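Local coordinates for protein glycerate dehydrogenase/glyoxylate reductase (Thermus thermophilus, PDB 2CUK) that probably reduces glyoxylate and hydroxypyruvate with a nicotinamide cofactor, as a member of the D-isomer specific 2-hydroxyacid dehydrogenase family, at residues R215-K220 against R244-G249; K67-Y72 against I89-T94; E100-L105 against G153-A158; R169-A174 against P181-S186; V5-P10 against I48-D53. One frame throughout, in Å; residues are numbered along the deposited sequence.

Contact 1: residues R215-K220 against R244-G249; sequences RLFAMK and RGHLFG
The imidazole of His246 sits in the turn that leads into strand 249-252 of the Rossmann-type NAD-binding domain and pushes edge-on into the chain leaving helix 213-216. Its CG is anti to the backbone N (chi1 -177°), which sends the ring across to 215-220. Phe217 CD1 lies over one face of this imidazole, 3.9 Å from His246 CG, and the two rings meet obliquely, with planes 35° apart. At the ring edge, His246 CD2 comes within 3.6 Å of Leu216 O. Next to the imidazole the packing is aliphatic: Leu247 brings CD2 to 4.0 Å from Met219 CE, whose thioether chain bends at chi3 to meet it. Leu239 and Ala242 of helix 236-243 also pack on Leu247, while the Lys220 amine forms a salt bridge with Asp195. A hydrogen bond runs from His246 NE2 to Met219 O, 2.7 Å long and bent to 139° at the hydrogen, with the donor above the carbonyl plane.

Contact 2: residues K67-Y72 against I89-T94; sequences KVIACY and IRVTHT
Thr92 has OG1 between its backbone N and carbonyl carbon (chi1 62°), and this crowded position lays the hydroxyl against Ala70, 3.2 Å from Ala70 CA. The setting is a parallel beta-alpha-beta unit, in which helix 81-85 lies on the crossover from strand 68-70 to strand 90-92, the latter at one edge of a five-stranded sheet. Ile69 and Ile89 both hold CG1 anti to the carbonyl carbon; Ile69 CG1 thereby reaches Ile89 CG2 at 3.8 Å, the two chains crossing obliquely. On the face of Ile69, Val91 turns CG2 to Ile69 CB, and Ala84 of helix 81-85 covers Ile89 and Val91. The other face carries Val68, Ala70, Arg90 and Thr92, and helix 283-301 packs there on Val68 and Thr92. Arg90 bends at chi2 and chi3, and its guanidinium pairs with Glu305.

Four backbone bonds tie the strands, whose axes are only 7° from parallel. Ile69 N meets Arg90 O almost along the C=O axis at 2.8 Å, whereas Thr92 N approaches Ile69 O in the carbonyl plane at 3.0 Å. Where the strands end, a water donates to Cys71 O and hydrogen-bonds Thr92 OG1 at 2.9 Å.

Contact 3: residues E100-L105 against G153-A158; sequences EATADL and GRIGQA
Two methyl groups touch at the centre of this helix pair: Ala103 points almost straight at Ala158 CB, which meets it obliquely, with Ala103 CB and Ala158 CB 3.6 Å apart, and such small side chains let the axes approach to 8.6 Å. Beside them Ile155, with CG1 anti to the carbonyl carbon (chi1 -64°), extends CD1 to Thr102 CG2 at 3.9 Å, the two side chains crossing obliquely. Thr102 presents this methyl while its OG1 turns back to Leu98 O. Also beside the alanines, Glu100 bends at chi2 and lays OE2 3.9 Å from Ala158 CB. A second shell fixes that carboxylate, since Arg162 bridges both Glu100 and Asp104. Gly153 is the N-cap of helix 154-158, and with Gly156 it belongs to a GxGxxG pattern consistent with a dinucleotide-binding turn. The axes of 100-105 and 154-158 cross at -49°. Helix 99-114 also faces the second subunit, whose Gln143 hydrogen-bonds Asp104; it packs here on helix 154-165, the first after strand 146-150.

Contact 4: residues R169-A174 against P181-S186; sequences RVVYHA and PYPFLS
Tyr172 leaves its strand with CG in the crowded position between backbone N and carbonyl carbon (chi1 77°), and this folds the ring back over the chain 181-186. From CB outward, CD2 of Tyr172 lies 3.6 Å from Pro183 O and 3.9 Å from Tyr182 CB, and CE2 comes next to Tyr182 O at the ring's edge. Along the other rim, Tyr172 CE1 is only 3.3 Å from Phe184 CD1: the edge of Phe184 is turned toward the face of Tyr172 in an offset edge-to-face pair, planes 71° apart. At the tip, Tyr172 OH hydrogen-bonds a water oxygen 2.5 Å away, which donates to Tyr182 O, and OH also bonds Lys178 N.

Other side chains extend the contact along the strand. Val170 CG1 sits over one face of Tyr182, a CH-pi contact, while Val171 CB packs on Leu185 CD1 at 3.8 Å. His173 completes an aromatic cluster with Tyr172 and Phe184, and its ND1 donates to an in-plane lone pair of Leu185 O at 2.8 Å. The backbones are joined by Tyr172 N to Pro183 O and by a nearly straight bond, 174°, from Leu185 N to Tyr172 O. A single bridge thus lays the returning loop along the edge strand 169-173 of a Rossmann-type parallel sheet, just before Ser186 caps helix 187-193.

Contact 5: residues V5-P10 against I48-D53; sequences VTRTLP and IPTVED
The two segments run parallel for a single bridge, Val5 with Ile48, and then leave the sheet as loops. Thr6 N donates to Ile48 O at 3.2 Å, from above the carbonyl plane, and a type I turn from Thr50 to Asp53 folds the second loop back toward the first. Val5 and Ile48 lie side by side, CG2 against CD1.

Beyond the sheet, Asp53 gathers the polar groups. Its OD2 accepts three bonds: Thr50 N at 2.8 Å on the anti lone pair, Thr50 OG1 at 2.8 Å from above the carboxylate plane, and Thr6 OG1 at 2.5 Å, also from above it. Both threonines place OG1 in the crowded position between N and carbonyl carbon (chi1 63° each), which aims the hydroxyls at this oxygen. OD1 of Asp53 uses its syn lone pair for Arg7 NH1, a 2.9 Å salt bridge near the guanidinium plane, although the two planes are 68° apart. Arg7 NH1 also donates to Thr6 O, so the guanidinium is held twice through one nitrogen. So many donors on a buried carboxylate would be expected to keep it ionised.

Thr50 CG2 packs on Arg7 CG at 3.7 Å, while Glu52 reaches Trp132 N of the second subunit. Two loops are thus joined through one aspartate at the C-terminal ends of adjacent strands, where loops of a parallel alpha/beta sheet gather.

How the contacts relate
Two parallel sheets account for four of the contacts, and contact 3 joins two helices. Contacts 2 and 5 belong to the five-stranded sheet and touch: Tyr72 N lies 3.0 Å from Pro49 O, a probable hydrogen bond, and Tyr72 OH packs on Pro10. Contacts 1 and 4 lie in the domain with the six-stranded sheet, their centres about 20 Å apart and nearest atoms about 8 Å apart. Contact 3 is nearer the middle of the chain, with centres about 23 Å from contacts 2 and 5 and about 16 Å from contact 4; helix 154-165 leads directly into strand 169-173. Its glycine-rich turn probably marks the cofactor side, and Ala174 of contact 4 touches that pattern. Contacts 3 and 5 meet the second subunit, as does Tyr72.

Contact 1: residues R215-K220 against R244-G249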
# COMPACT_ATOMS: atom_id res chain seq x y z
N ARG A 215 -20.72 -17.77 3.73
CA ARG A 215 -20.33 -16.84 2.68
C ARG A 215 -18.81 -16.78 2.49
O ARG A 215 -18.34 -16.62 1.36
CB ARG A 215 -20.90 -15.45 2.97
CG ARG A 215 -22.42 -15.41 2.90
CD ARG A 215 -22.95 -14.03 2.59
NE ARG A 215 -24.40 -14.05 2.40
CZ ARG A 215 -25.29 -13.99 3.38
NH1 ARG A 215 -24.89 -13.90 4.64
NH2 ARG A 215 -26.58 -14.04 3.10
N LEU A 216 -18.05 -16.91 3.57
CA LEU A 216 -16.59 -16.87 3.49
C LEU A 216 -16.08 -18.05 2.67
O LEU A 216 -15.20 -17.90 1.83
CB LEU A 216 -15.97 -16.88 4.89
CG LEU A 216 -16.10 -15.58 5.69
CD1 LEU A 216 -15.68 -15.81 7.13
CD2 LEU A 216 -15.24 -14.49 5.05
N PHE A 217 -16.64 -19.23 2.92
CA PHE A 217 -16.23 -20.42 2.19
C PHE A 217 -16.89 -20.49 0.82
O PHE A 217 -16.59 -21.38 0.02
CB PHE A 217 -16.52 -21.67 3.02
CG PHE A 217 -15.51 -21.92 4.10
CD1 PHE A 217 -14.25 -22.42 3.80
CD2 PHE A 217 -15.81 -21.62 5.43
CE1 PHE A 217 -13.30 -22.63 4.79
CE2 PHE A 217 -14.86 -21.82 6.44
CZ PHE A 217 -13.60 -22.33 6.12
N ALA A 218 -17.79 -19.55 0.54
CA ALA A 218 -18.45 -19.50 -0.76
C ALA A 218 -17.55 -18.68 -1.68
O ALA A 218 -17.64 -18.77 -2.90
CB ALA A 218 -19.82 -18.84 -0.65
N MET A 219 -16.67 -17.88 -1.08
CA MET A 219 -15.74 -17.08 -1.86
C MET A 219 -14.78 -18.05 -2.56
O MET A 219 -14.61 -19.18 -2.11
CB MET A 219 -14.98 -16.12 -0.94
CG MET A 219 -15.83 -14.96 -0.42
SD MET A 219 -14.99 -13.85 0.73
CE MET A 219 -13.58 -13.30 -0.30
N LYS A 220 -14.16 -17.63 -3.65
CA LYS A 220 -13.28 -18.60 -4.30
C LYS A 220 -12.01 -18.87 -3.50
O LYS A 220 -11.53 -18.05 -2.74
CB LYS A 220 -12.99 -18.27 -5.81
CG LYS A 220 -12.40 -16.87 -6.10
CD LYS A 220 -12.90 -16.25 -7.44
CE LYS A 220 -11.87 -16.36 -8.58
NZ LYS A 220 -12.40 -15.88 -9.86
N ARG A 244 -6.94 -20.41 7.05
CA ARG A 244 -5.96 -21.47 7.19
C ARG A 244 -5.56 -22.12 5.86
O ARG A 244 -4.44 -22.58 5.72
CB ARG A 244 -6.44 -22.53 8.19
CG ARG A 244 -6.54 -21.97 9.61
CD ARG A 244 -6.67 -23.05 10.66
NE ARG A 244 -6.94 -22.48 11.98
CZ ARG A 244 -6.07 -21.77 12.69
NH1 ARG A 244 -4.85 -21.52 12.21
NH2 ARG A 244 -6.41 -21.29 13.88
N GLY A 245 -6.47 -22.12 4.89
CA GLY A 245 -6.14 -22.71 3.60
C GLY A 245 -7.04 -22.34 2.42
O GLY A 245 -6.64 -22.50 1.27
N HIS A 246 -8.24 -21.86 2.71
CA HIS A 246 -9.17 -21.49 1.64
C HIS A 246 -8.87 -20.12 1.03
O HIS A 246 -8.61 -20.02 -0.17
CB HIS A 246 -10.61 -21.52 2.18
CG HIS A 246 -11.64 -21.22 1.13
ND1 HIS A 246 -11.80 -22.00 0.01
CD2 HIS A 246 -12.55 -20.22 1.04
CE1 HIS A 246 -12.76 -21.49 -0.74
NE2 HIS A 246 -13.23 -20.41 -0.14
N LEU A 247 -8.89 -19.08 1.84
CA LEU A 247 -8.62 -17.72 1.37
C LEU A 247 -7.14 -17.41 1.23
O LEU A 247 -6.32 -17.89 2.01
CB LEU A 247 -9.25 -16.69 2.31
CG LEU A 247 -10.77 -16.67 2.38
CD1 LEU A 247 -11.23 -15.68 3.45
CD2 LEU A 247 -11.34 -16.29 1.02
N PHE A 248 -6.80 -16.61 0.22
CA PHE A 248 -5.40 -16.22 0.03
C PHE A 248 -5.02 -15.39 1.25
O PHE A 248 -3.92 -15.52 1.79
CB PHE A 248 -5.24 -15.37 -1.22
CG PHE A 248 -3.82 -14.92 -1.47
CD1 PHE A 248 -2.93 -15.73 -2.15
CD2 PHE A 248 -3.38 -13.68 -1.01
CE1 PHE A 248 -1.61 -15.32 -2.38
CE2 PHE A 248 -2.07 -13.26 -1.22
CZ PHE A 248 -1.18 -14.07 -1.91
N GLY A 249 -5.94 -14.53 1.69
CA GLY A 249 -5.67 -13.68 2.84
C GLY A 249 -6.75 -12.65 3.12
O GLY A 249 -7.80 -12.63 2.45

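Contact 2: residues K67-Y72 against I89-T94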
# COMPACT_ATOMS: atom_id res chain seq x y z
N LYS A 67 -27.27 22.40 23.32
CA LYS A 67 -27.94 22.82 22.10
C LYS A 67 -27.54 22.02 20.86
O LYS A 67 -28.35 21.84 19.95
CB LYS A 67 -27.66 24.30 21.82
CG LYS A 67 -28.10 25.25 22.93
CD LYS A 67 -27.83 26.71 22.58
CE LYS A 67 -28.83 27.25 21.55
NZ LYS A 67 -28.75 26.57 20.23
N VAL A 68 -26.31 21.54 20.82
CA VAL A 68 -25.85 20.80 19.65
C VAL A 68 -24.80 19.74 19.94
O VAL A 68 -23.92 19.92 20.78
CB VAL A 68 -25.27 21.77 18.60
CG1 VAL A 68 -24.13 22.57 19.21
CG2 VAL A 68 -24.78 20.99 17.38
N ILE A 69 -24.92 18.64 19.23
CA ILE A 69 -23.98 17.54 19.33
C ILE A 69 -23.35 17.46 17.94
O ILE A 69 -23.93 16.89 17.01
CB ILE A 69 -24.68 16.20 19.65
CG1 ILE A 69 -25.37 16.28 21.01
CG2 ILE A 69 -23.66 15.06 19.64
CD1 ILE A 69 -26.15 15.03 21.37
N ALA A 70 -22.18 18.07 17.79
CA ALA A 70 -21.47 18.06 16.51
C ALA A 70 -20.48 16.90 16.52
O ALA A 70 -19.36 17.01 17.02
CB ALA A 70 -20.73 19.38 16.31
N CYS A 71 -20.92 15.78 15.95
CA CYS A 71 -20.11 14.57 15.89
C CYS A 71 -18.83 14.68 15.08
O CYS A 71 -18.83 15.21 13.97
CB CYS A 71 -20.94 13.41 15.34
SG CYS A 71 -22.32 12.95 16.38
N TYR A 72 -17.75 14.17 15.66
CA TYR A 72 -16.46 14.15 15.00
C TYR A 72 -16.41 12.77 14.33
O TYR A 72 -15.64 11.90 14.73
CB TYR A 72 -15.33 14.29 16.03
CG TYR A 72 -13.94 14.38 15.42
CD1 TYR A 72 -13.55 15.50 14.69
CD2 TYR A 72 -13.03 13.32 15.54
CE1 TYR A 72 -12.28 15.58 14.11
CE2 TYR A 72 -11.77 13.38 14.95
CZ TYR A 72 -11.40 14.51 14.24
OH TYR A 72 -10.15 14.56 13.64
N ILE A 89 -32.30 19.08 20.71
CA ILE A 89 -30.86 19.19 20.52
C ILE A 89 -30.54 18.87 19.07
O ILE A 89 -31.05 17.89 18.52
CB ILE A 89 -30.10 18.20 21.43
CG1 ILE A 89 -30.45 18.47 22.89
CG2 ILE A 89 -28.60 18.33 21.20
CD1 ILE A 89 -29.88 17.45 23.87
N ARG A 90 -29.70 19.69 18.44
CA ARG A 90 -29.34 19.44 17.05
C ARG A 90 -28.18 18.44 17.00
O ARG A 90 -27.35 18.41 17.90
CB ARG A 90 -28.91 20.74 16.35
CG ARG A 90 -29.98 21.82 16.30
CD ARG A 90 -31.30 21.29 15.75
NE ARG A 90 -31.20 20.84 14.37
CZ ARG A 90 -31.04 21.64 13.32
NH1 ARG A 90 -30.95 22.95 13.48
NH2 ARG A 90 -30.98 21.12 12.10
N VAL A 91 -28.16 17.61 15.96
CA VAL A 91 -27.09 16.64 15.82
C VAL A 91 -26.53 16.72 14.41
O VAL A 91 -27.29 16.68 13.43
CB VAL A 91 -27.58 15.19 16.09
CG1 VAL A 91 -26.44 14.20 15.89
CG2 VAL A 91 -28.11 15.09 17.52
N THR A 92 -25.21 16.86 14.31
CA THR A 92 -24.55 16.96 13.01
C THR A 92 -23.40 15.97 12.93
O THR A 92 -23.00 15.38 13.93
CB THR A 92 -23.98 18.38 12.77
OG1 THR A 92 -23.00 18.67 13.77
CG2 THR A 92 -25.10 19.41 12.84
N HIS A 93 -22.87 15.79 11.72
CA HIS A 93 -21.75 14.88 11.51
C HIS A 93 -20.81 15.46 10.46
O HIS A 93 -20.98 16.59 10.02
CB HIS A 93 -22.24 13.49 11.10
CG HIS A 93 -22.98 13.45 9.81
ND1 HIS A 93 -23.00 12.34 9.00
CD2 HIS A 93 -23.75 14.38 9.19
CE1 HIS A 93 -23.75 12.58 7.93
NE2 HIS A 93 -24.21 13.81 8.03
N THR A 94 -19.82 14.67 10.03
CA THR A 94 -18.86 15.14 9.04
C THR A 94 -18.82 14.27 7.78
O THR A 94 -17.83 13.58 7.53
CB THR A 94 -17.44 15.19 9.66
OG1 THR A 94 -17.02 13.86 10.00
CG2 THR A 94 -17.45 16.05 10.93
O HOH W 1 -20.51 17.57 12.92

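Contact 3: residues E100-L105 against G153-A158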
# COMPACT_ATOMS: atom_id res chain seq x y z
N GLU A 100 -11.89 9.72 0.60
CA GLU A 100 -10.62 9.44 -0.07
C GLU A 100 -9.61 8.74 0.82
O GLU A 100 -8.91 7.83 0.38
CB GLU A 100 -10.01 10.74 -0.59
CG GLU A 100 -10.86 11.44 -1.64
CD GLU A 100 -11.09 10.57 -2.86
OE1 GLU A 100 -10.09 10.08 -3.43
OE2 GLU A 100 -12.26 10.38 -3.24
N ALA A 101 -9.53 9.17 2.07
CA ALA A 101 -8.59 8.59 3.03
C ALA A 101 -8.91 7.12 3.30
O ALA A 101 -8.02 6.28 3.34
CB ALA A 101 -8.63 9.39 4.34
N THR A 102 -10.19 6.83 3.48
CA THR A 102 -10.63 5.46 3.74
C THR A 102 -10.39 4.60 2.52
O THR A 102 -10.02 3.42 2.63
CB THR A 102 -12.12 5.43 4.10
OG1 THR A 102 -12.36 6.34 5.18
CG2 THR A 102 -12.55 4.01 4.53
N ALA A 103 -10.62 5.17 1.34
CA ALA A 103 -10.42 4.46 0.09
C ALA A 103 -8.94 4.15 -0.07
O ALA A 103 -8.56 3.08 -0.55
CB ALA A 103 -10.91 5.30 -1.10
N ASP A 104 -8.10 5.11 0.32
CA ASP A 104 -6.67 4.96 0.16
C ASP A 104 -6.15 3.75 0.95
O ASP A 104 -5.36 2.95 0.48
CB ASP A 104 -5.98 6.23 0.66
CG ASP A 104 -6.06 7.30 -0.41
OD1 ASP A 104 -6.44 6.97 -1.53
OD2 ASP A 104 -5.74 8.45 -0.11
N LEU A 105 -6.61 3.67 2.22
CA LEU A 105 -6.15 2.60 3.08
C LEU A 105 -6.74 1.25 2.67
O LEU A 105 -6.16 0.19 2.87
CB LEU A 105 -6.54 2.92 4.52
CG LEU A 105 -6.03 1.86 5.50
CD1 LEU A 105 -4.75 2.30 6.22
CD2 LEU A 105 -7.05 1.53 6.59
N GLY A 153 -21.35 3.09 -1.92
CA GLY A 153 -21.53 4.49 -1.57
C GLY A 153 -20.32 5.24 -2.10
O GLY A 153 -19.65 4.77 -3.02
N ARG A 154 -20.02 6.40 -1.53
CA ARG A 154 -18.88 7.20 -1.99
C ARG A 154 -17.54 6.48 -1.82
O ARG A 154 -16.70 6.51 -2.72
CB ARG A 154 -18.84 8.54 -1.25
CG ARG A 154 -19.99 9.48 -1.64
CD ARG A 154 -19.90 10.81 -0.90
NE ARG A 154 -21.04 11.67 -1.19
CZ ARG A 154 -21.29 12.22 -2.37
NH1 ARG A 154 -20.48 12.02 -3.40
NH2 ARG A 154 -22.37 12.98 -2.53
N ILE A 155 -17.34 5.83 -0.68
CA ILE A 155 -16.09 5.11 -0.45
C ILE A 155 -15.93 3.98 -1.46
O ILE A 155 -14.89 3.84 -2.09
CB ILE A 155 -16.01 4.57 0.99
CG1 ILE A 155 -16.00 5.74 1.97
CG2 ILE A 155 -14.74 3.72 1.18
CD1 ILE A 155 -15.99 5.35 3.43
N GLY A 156 -16.98 3.17 -1.62
CA GLY A 156 -16.92 2.08 -2.57
C GLY A 156 -16.60 2.55 -3.97
O GLY A 156 -15.84 1.92 -4.70
N GLN A 157 -17.17 3.69 -4.36
CA GLN A 157 -16.92 4.24 -5.68
C GLN A 157 -15.49 4.75 -5.80
O GLN A 157 -14.88 4.65 -6.86
CB GLN A 157 -17.92 5.36 -5.98
CG GLN A 157 -19.36 4.86 -6.15
CD GLN A 157 -20.35 5.98 -6.37
OE1 GLN A 157 -20.19 6.79 -7.29
NE2 GLN A 157 -21.38 6.03 -5.53
N ALA A 158 -14.97 5.32 -4.71
CA ALA A 158 -13.60 5.82 -4.71
C ALA A 158 -12.65 4.63 -4.82
O ALA A 158 -11.62 4.72 -5.47
CB ALA A 158 -13.33 6.60 -3.44

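Contact 4: residues R169-A174 against P181-S186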
# COMPACT_ATOMS: atom_id res chain seq x y z
N ARG A 169 -10.81 -5.50 -12.72
CA ARG A 169 -12.14 -5.37 -13.22
C ARG A 169 -13.02 -5.18 -12.02
O ARG A 169 -12.73 -5.65 -10.93
CB ARG A 169 -12.52 -6.65 -13.94
CG ARG A 169 -12.14 -6.62 -15.43
CD ARG A 169 -11.54 -7.95 -15.90
NE ARG A 169 -12.58 -8.81 -16.46
CZ ARG A 169 -12.34 -9.38 -17.66
NH1 ARG A 169 -11.21 -9.14 -18.29
NH2 ARG A 169 -13.25 -10.20 -18.20
N VAL A 170 -14.09 -4.40 -12.17
CA VAL A 170 -14.94 -4.10 -11.03
C VAL A 170 -16.40 -4.52 -11.18
O VAL A 170 -17.02 -4.32 -12.23
CB VAL A 170 -14.91 -2.59 -10.72
CG1 VAL A 170 -15.86 -2.27 -9.57
CG2 VAL A 170 -13.49 -2.16 -10.38
N VAL A 171 -16.94 -5.09 -10.11
CA VAL A 171 -18.34 -5.52 -10.06
C VAL A 171 -18.82 -5.13 -8.68
O VAL A 171 -18.00 -4.84 -7.80
CB VAL A 171 -18.50 -7.05 -10.26
CG1 VAL A 171 -17.92 -7.46 -11.60
CG2 VAL A 171 -17.82 -7.80 -9.13
N TYR A 172 -20.13 -5.10 -8.46
CA TYR A 172 -20.61 -4.72 -7.14
C TYR A 172 -22.02 -5.19 -6.81
O TYR A 172 -22.80 -5.55 -7.69
CB TYR A 172 -20.55 -3.19 -6.99
CG TYR A 172 -21.66 -2.44 -7.70
CD1 TYR A 172 -22.78 -1.97 -7.00
CD2 TYR A 172 -21.60 -2.20 -9.07
CE1 TYR A 172 -23.81 -1.28 -7.65
CE2 TYR A 172 -22.61 -1.51 -9.73
CZ TYR A 172 -23.71 -1.05 -9.02
OH TYR A 172 -24.71 -0.37 -9.68
N HIS A 173 -22.31 -5.20 -5.52
CA HIS A 173 -23.62 -5.56 -5.02
C HIS A 173 -23.99 -4.46 -4.05
O HIS A 173 -23.13 -3.94 -3.34
CB HIS A 173 -23.61 -6.90 -4.29
CG HIS A 173 -24.90 -7.22 -3.62
ND1 HIS A 173 -26.07 -7.44 -4.32
CD2 HIS A 173 -25.24 -7.28 -2.31
CE1 HIS A 173 -27.06 -7.63 -3.47
NE2 HIS A 173 -26.59 -7.53 -2.24
N ALA A 174 -25.27 -4.10 -4.02
CA ALA A 174 -25.75 -3.06 -3.11
C ALA A 174 -27.25 -3.24 -2.98
O ALA A 174 -27.87 -3.94 -3.78
CB ALA A 174 -25.42 -1.68 -3.66
N PRO A 181 -20.60 2.32 -14.55
CA PRO A 181 -20.16 1.43 -15.62
C PRO A 181 -19.61 0.10 -15.11
O PRO A 181 -18.58 -0.38 -15.59
CB PRO A 181 -19.10 2.26 -16.33
CG PRO A 181 -18.47 3.00 -15.19
CD PRO A 181 -19.66 3.45 -14.38
N TYR A 182 -20.29 -0.49 -14.13
CA TYR A 182 -19.86 -1.76 -13.56
C TYR A 182 -21.04 -2.72 -13.44
O TYR A 182 -22.16 -2.30 -13.18
CB TYR A 182 -19.28 -1.58 -12.15
CG TYR A 182 -18.37 -0.39 -11.96
CD1 TYR A 182 -17.18 -0.26 -12.68
CD2 TYR A 182 -18.68 0.60 -11.03
CE1 TYR A 182 -16.33 0.83 -12.47
CE2 TYR A 182 -17.84 1.68 -10.81
CZ TYR A 182 -16.67 1.79 -11.53
OH TYR A 182 -15.85 2.87 -11.30
N PRO A 183 -20.79 -4.02 -13.63
CA PRO A 183 -21.86 -5.02 -13.53
C PRO A 183 -22.42 -5.09 -12.11
O PRO A 183 -21.67 -5.17 -11.14
CB PRO A 183 -21.15 -6.31 -13.93
CG PRO A 183 -20.14 -5.84 -14.93
CD PRO A 183 -19.59 -4.60 -14.26
N PHE A 184 -23.75 -5.05 -12.00
CA PHE A 184 -24.43 -5.14 -10.71
C PHE A 184 -24.78 -6.62 -10.50
O PHE A 184 -25.49 -7.21 -11.32
CB PHE A 184 -25.70 -4.30 -10.71
CG PHE A 184 -26.47 -4.34 -9.42
CD1 PHE A 184 -26.07 -3.60 -8.33
CD2 PHE A 184 -27.60 -5.15 -9.30
CE1 PHE A 184 -26.77 -3.65 -7.12
CE2 PHE A 184 -28.31 -5.21 -8.11
CZ PHE A 184 -27.89 -4.45 -7.01
N LEU A 185 -24.30 -7.21 -9.42
CA LEU A 185 -24.55 -8.62 -9.15
C LEU A 185 -25.24 -8.87 -7.81
O LEU A 185 -25.27 -8.00 -6.94
CB LEU A 185 -23.23 -9.40 -9.17
CG LEU A 185 -22.28 -9.18 -10.35
CD1 LEU A 185 -20.95 -9.90 -10.11
CD2 LEU A 185 -22.94 -9.69 -11.63
N SER A 186 -25.79 -10.06 -7.65
CA SER A 186 -26.42 -10.44 -6.39
C SER A 186 -25.22 -10.75 -5.50
O SER A 186 -24.11 -10.96 -6.00
CB SER A 186 -27.26 -11.71 -6.57
OG SER A 186 -26.43 -12.82 -6.90
O HOH W 2 -24.22 -0.65 -12.15

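Contact 5: residues V5-P10 against I48-D53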
# COMPACT_ATOMS: atom_id res chain seq x y z
N VAL A 5 -15.19 18.84 24.24
CA VAL A 5 -14.66 18.01 23.17
C VAL A 5 -14.08 16.79 23.89
O VAL A 5 -13.13 16.91 24.66
CB VAL A 5 -13.54 18.74 22.39
CG1 VAL A 5 -13.16 17.95 21.16
CG2 VAL A 5 -14.02 20.14 22.00
N THR A 6 -14.68 15.63 23.64
CA THR A 6 -14.28 14.39 24.31
C THR A 6 -12.87 13.87 24.05
O THR A 6 -12.40 12.99 24.78
CB THR A 6 -15.27 13.27 23.99
OG1 THR A 6 -15.26 12.99 22.59
CG2 THR A 6 -16.68 13.69 24.42
N ARG A 7 -12.19 14.40 23.04
CA ARG A 7 -10.83 13.96 22.73
C ARG A 7 -10.02 15.10 22.12
O ARG A 7 -10.60 16.04 21.55
CB ARG A 7 -10.84 12.79 21.74
CG ARG A 7 -11.51 11.53 22.23
CD ARG A 7 -10.75 10.86 23.36
NE ARG A 7 -11.32 9.56 23.69
CZ ARG A 7 -12.56 9.38 24.13
NH1 ARG A 7 -13.36 10.42 24.33
NH2 ARG A 7 -13.02 8.15 24.37
N THR A 8 -8.70 15.02 22.22
CA THR A 8 -7.85 16.05 21.63
C THR A 8 -7.90 15.88 20.12
O THR A 8 -7.93 14.76 19.61
CB THR A 8 -6.40 15.92 22.11
OG1 THR A 8 -5.96 14.57 21.93
CG2 THR A 8 -6.29 16.29 23.59
N LEU A 9 -7.91 16.99 19.39
CA LEU A 9 -7.99 16.96 17.94
C LEU A 9 -6.76 17.56 17.27
O LEU A 9 -6.13 18.47 17.82
CB LEU A 9 -9.24 17.71 17.46
CG LEU A 9 -10.58 17.34 18.10
CD1 LEU A 9 -11.67 18.22 17.50
CD2 LEU A 9 -10.89 15.86 17.86
N PRO A 10 -6.42 17.07 16.07
CA PRO A 10 -5.26 17.58 15.34
C PRO A 10 -5.62 18.89 14.65
O PRO A 10 -6.77 19.09 14.26
CB PRO A 10 -4.99 16.46 14.34
CG PRO A 10 -6.37 16.02 13.99
CD PRO A 10 -7.06 15.96 15.35
N ILE A 48 -18.73 17.94 21.20
CA ILE A 48 -18.11 17.31 20.03
C ILE A 48 -17.55 15.97 20.50
O ILE A 48 -16.45 15.90 21.03
CB ILE A 48 -16.95 18.15 19.47
CG1 ILE A 48 -17.45 19.53 19.05
CG2 ILE A 48 -16.33 17.42 18.27
CD1 ILE A 48 -16.36 20.50 18.67
N PRO A 49 -18.33 14.89 20.33
CA PRO A 49 -17.92 13.55 20.74
C PRO A 49 -17.28 12.76 19.61
O PRO A 49 -17.18 13.24 18.48
CB PRO A 49 -19.23 12.92 21.17
CG PRO A 49 -20.16 13.42 20.10
CD PRO A 49 -19.74 14.89 19.90
N THR A 50 -16.84 11.54 19.94
CA THR A 50 -16.23 10.62 18.98
C THR A 50 -17.03 9.33 19.02
O THR A 50 -17.95 9.18 19.84
CB THR A 50 -14.76 10.29 19.34
OG1 THR A 50 -14.71 9.61 20.60
CG2 THR A 50 -13.92 11.56 19.41
N VAL A 51 -16.69 8.38 18.15
CA VAL A 51 -17.39 7.10 18.10
C VAL A 51 -17.22 6.30 19.39
O VAL A 51 -17.97 5.35 19.64
CB VAL A 51 -16.89 6.23 16.91
CG1 VAL A 51 -17.27 6.89 15.59
CG2 VAL A 51 -15.38 6.04 17.00
N GLU A 52 -16.24 6.68 20.20
CA GLU A 52 -15.96 5.98 21.46
C GLU A 52 -16.79 6.51 22.64
O GLU A 52 -16.69 5.99 23.75
CB GLU A 52 -14.48 6.11 21.82
CG GLU A 52 -13.52 5.49 20.81
CD GLU A 52 -13.44 3.98 20.92
OE1 GLU A 52 -14.50 3.33 20.95
OE2 GLU A 52 -12.31 3.45 20.96
N ASP A 53 -17.60 7.53 22.39
CA ASP A 53 -18.43 8.12 23.44
C ASP A 53 -19.91 7.81 23.22
O ASP A 53 -20.47 8.16 22.18
CB ASP A 53 -18.25 9.64 23.47
CG ASP A 53 -16.80 10.06 23.56
OD1 ASP A 53 -16.15 9.76 24.58
OD2 ASP A 53 -16.31 10.70 22.60